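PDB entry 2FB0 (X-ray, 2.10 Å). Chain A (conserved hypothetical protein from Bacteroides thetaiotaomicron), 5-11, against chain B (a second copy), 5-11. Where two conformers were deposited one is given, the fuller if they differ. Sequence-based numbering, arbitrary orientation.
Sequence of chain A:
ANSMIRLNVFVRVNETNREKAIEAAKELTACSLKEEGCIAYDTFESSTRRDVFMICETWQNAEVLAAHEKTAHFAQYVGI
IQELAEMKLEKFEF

Chain A, residues 5-11: IRLNVFV
Chain B, residues 5-11: IRLNVFV

Two copies of one β-strand, residues 5-11 of chains A and B, face each other across an exact two-fold axis. They cross almost at right angles: the N-to-C directions differ by 88° and the strand axes approach to 10.0 Å. This is packing through side chains, with no backbone hydrogen bonds between the stretches. The closest CA pair is Asn A8 CA to Asn B8 CA, 9.0 Å apart, so the symmetry centres on residue 8.

Both backbones are extended, with phi/psi from residue 5 to residue 11 of -122/130, -103/127, -110/136, -117/113, -114/108, -91/136 and -126/126. The alternation of a strand sends the CA-to-CB bonds of Arg A6, Asn A8 and Phe A10, and of Arg B6, Asn B8 and Phe B10, toward the partner. Leu A7 and Leu B7 (m, t) point away, while Ile A5 and Ile B5 (m, t), Val A9 and Val B9 (t), and Val A11 and Val B11 (t) are out of reach. Only the three polar or aromatic positions therefore contribute to the 251 Å² buried between the stretches.

At the centre, Asn A8 and Asn B8 adopt chi1 -66° (m) and chi2 -12°, which brings their amides together in a reciprocal pair. Asn A8 ND2 donates to Asn B8 OD1 at 3.1 Å, and Asn B8 ND2 donates to Asn A8 OD1 at 3.1 Å, each with an N-H...O angle of 143°. An amide carries both donor and acceptor, so each gives one hydrogen bond and receives one.

Arg A6 and Arg B6 reach this centre by a folded route: chi1 167° (t), chi2 61° (p), chi3 44° (p), chi4 78°. Arg A6 NH1 lies 2.9 Å from Asn B8 ND2, at the guanidinium edge, and Arg B6 NH1 lies 2.9 Å from Asn A8 ND2. These are donor against donor, not hydrogen bonds; NE, NH1 and NH2 find partners elsewhere in the structure. Asn A8 OD1 also sits 3.1 Å from Leu A7 O, and Asn B8 OD1 3.1 Å from Leu B7 O, acceptor against acceptor. The amide orientation is as deposited, and these approaches count against it.

Phe A10 and Phe B10, at chi1 -57° (m) and chi2 -83°, direct the ring tip to the partner's arginine. Phe A10 CZ is 3.7 Å from Arg B6 NH1, and Phe B10 CZ is 3.7 Å from Arg A6 NH1. The nitrogen lies at the ring edge, near its plane, so this is van der Waals contact rather than a stack. The rule is compact: a reciprocal pair of amides across the axis, with each strand's arginine against the other's phenylalanine.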

# COMPACT_ATOMS: atom_id res chain seq x y z
N ILE A 5 3.53 -12.09 -7.47
CA ILE A 5 4.14 -10.78 -7.64
C ILE A 5 3.32 -9.74 -6.90
O ILE A 5 2.09 -9.68 -7.06
CB ILE A 5 4.26 -10.40 -9.14
CG1 ILE A 5 5.28 -11.31 -9.84
CG2 ILE A 5 4.66 -8.92 -9.31
CD1 ILE A 5 5.25 -11.19 -11.36
N ARG A 6 3.99 -8.94 -6.09
CA ARG A 6 3.37 -7.81 -5.41
C ARG A 6 3.76 -6.52 -6.13
O ARG A 6 4.95 -6.25 -6.34
CB ARG A 6 3.80 -7.77 -3.94
CG ARG A 6 3.46 -6.46 -3.18
CD ARG A 6 1.94 -6.16 -3.11
NE ARG A 6 1.16 -7.34 -2.76
CZ ARG A 6 1.05 -7.83 -1.52
NH1 ARG A 6 1.64 -7.22 -0.50
NH2 ARG A 6 0.31 -8.93 -1.30
N LEU A 7 2.76 -5.71 -6.50
CA LEU A 7 3.02 -4.35 -7.00
C LEU A 7 2.54 -3.32 -5.99
O LEU A 7 1.46 -3.46 -5.42
CB LEU A 7 2.34 -4.09 -8.36
CG LEU A 7 2.59 -5.05 -9.53
CD1 LEU A 7 1.94 -4.50 -10.79
CD2 LEU A 7 4.07 -5.22 -9.78
N ASN A 8 3.38 -2.31 -5.77
CA ASN A 8 3.00 -1.09 -5.09
C ASN A 8 3.15 0.06 -6.09
O ASN A 8 4.26 0.39 -6.51
CB ASN A 8 3.91 -0.82 -3.88
CG ASN A 8 3.77 -1.86 -2.75
OD1 ASN A 8 2.83 -2.69 -2.73
ND2 ASN A 8 4.70 -1.83 -1.82
N VAL A 9 2.03 0.67 -6.46
CA VAL A 9 2.02 1.71 -7.48
C VAL A 9 1.62 3.01 -6.81
O VAL A 9 0.47 3.18 -6.40
CB VAL A 9 1.07 1.36 -8.65
CG1 VAL A 9 1.11 2.46 -9.72
CG2 VAL A 9 1.45 -0.00 -9.27
N PHE A 10 2.58 3.91 -6.64
CA PHE A 10 2.37 5.17 -5.95
C PHE A 10 1.96 6.23 -6.95
O PHE A 10 2.53 6.31 -8.03
CB PHE A 10 3.62 5.58 -5.17
CG PHE A 10 4.06 4.53 -4.18
CD1 PHE A 10 3.48 4.47 -2.92
CD2 PHE A 10 5.03 3.60 -4.53
CE1 PHE A 10 3.87 3.49 -2.01
CE2 PHE A 10 5.44 2.61 -3.62
CZ PHE A 10 4.84 2.56 -2.35
N VAL A 11 0.95 7.01 -6.59
CA VAL A 11 0.38 8.03 -7.47
C VAL A 11 0.39 9.37 -6.75
O VAL A 11 -0.11 9.49 -5.61
CB VAL A 11 -1.06 7.68 -7.92
CG1 VAL A 11 -1.59 8.71 -8.94
CG2 VAL A 11 -1.14 6.26 -8.53
N ILE B 5 14.12 -3.03 2.40
CA ILE B 5 13.00 -3.91 2.72
C ILE B 5 11.71 -3.13 2.59
O ILE B 5 11.57 -2.03 3.14
CB ILE B 5 13.13 -4.50 4.14
CG1 ILE B 5 14.31 -5.47 4.22
CG2 ILE B 5 11.83 -5.20 4.57
CD1 ILE B 5 14.68 -5.88 5.64
N ARG B 6 10.76 -3.70 1.86
CA ARG B 6 9.42 -3.14 1.74
C ARG B 6 8.46 -3.96 2.62
O ARG B 6 8.40 -5.18 2.51
CB ARG B 6 8.95 -3.16 0.27
CG ARG B 6 7.45 -2.89 0.05
CD ARG B 6 6.99 -1.49 0.54
NE ARG B 6 7.92 -0.43 0.16
CZ ARG B 6 7.98 0.10 -1.07
NH1 ARG B 6 7.13 -0.30 -2.02
NH2 ARG B 6 8.86 1.07 -1.33
N LEU B 7 7.73 -3.27 3.49
CA LEU B 7 6.62 -3.91 4.23
C LEU B 7 5.29 -3.38 3.75
O LEU B 7 5.13 -2.18 3.53
CB LEU B 7 6.74 -3.69 5.75
CG LEU B 7 8.04 -4.06 6.48
CD1 LEU B 7 7.85 -3.89 7.98
CD2 LEU B 7 8.43 -5.48 6.19
N ASN B 8 4.35 -4.31 3.56
CA ASN B 8 2.94 -4.00 3.38
C ASN B 8 2.19 -4.63 4.55
O ASN B 8 2.12 -5.86 4.67
CB ASN B 8 2.40 -4.59 2.07
CG ASN B 8 3.01 -3.94 0.80
OD1 ASN B 8 3.68 -2.89 0.86
ND2 ASN B 8 2.77 -4.58 -0.33
N VAL B 9 1.62 -3.79 5.41
CA VAL B 9 0.95 -4.26 6.62
C VAL B 9 -0.53 -3.94 6.49
O VAL B 9 -0.93 -2.78 6.53
CB VAL B 9 1.55 -3.61 7.89
CG1 VAL B 9 0.86 -4.16 9.16
CG2 VAL B 9 3.08 -3.88 7.97
N PHE B 10 -1.33 -4.99 6.28
CA PHE B 10 -2.76 -4.84 6.06
C PHE B 10 -3.48 -4.93 7.38
O PHE B 10 -3.15 -5.77 8.21
CB PHE B 10 -3.26 -5.88 5.07
CG PHE B 10 -2.54 -5.83 3.74
CD1 PHE B 10 -2.94 -4.93 2.76
CD2 PHE B 10 -1.46 -6.66 3.50
CE1 PHE B 10 -2.26 -4.87 1.55
CE2 PHE B 10 -0.77 -6.61 2.28
CZ PHE B 10 -1.18 -5.70 1.30
N VAL B 11 -4.44 -4.03 7.59
CA VAL B 11 -5.17 -3.92 8.84
C VAL B 11 -6.67 -3.99 8.55
O VAL B 11 -7.19 -3.24 7.71
CB VAL B 11 -4.85 -2.62 9.62
CG1 VAL B 11 -5.55 -2.60 10.98
CG2 VAL B 11 -3.33 -2.43 9.81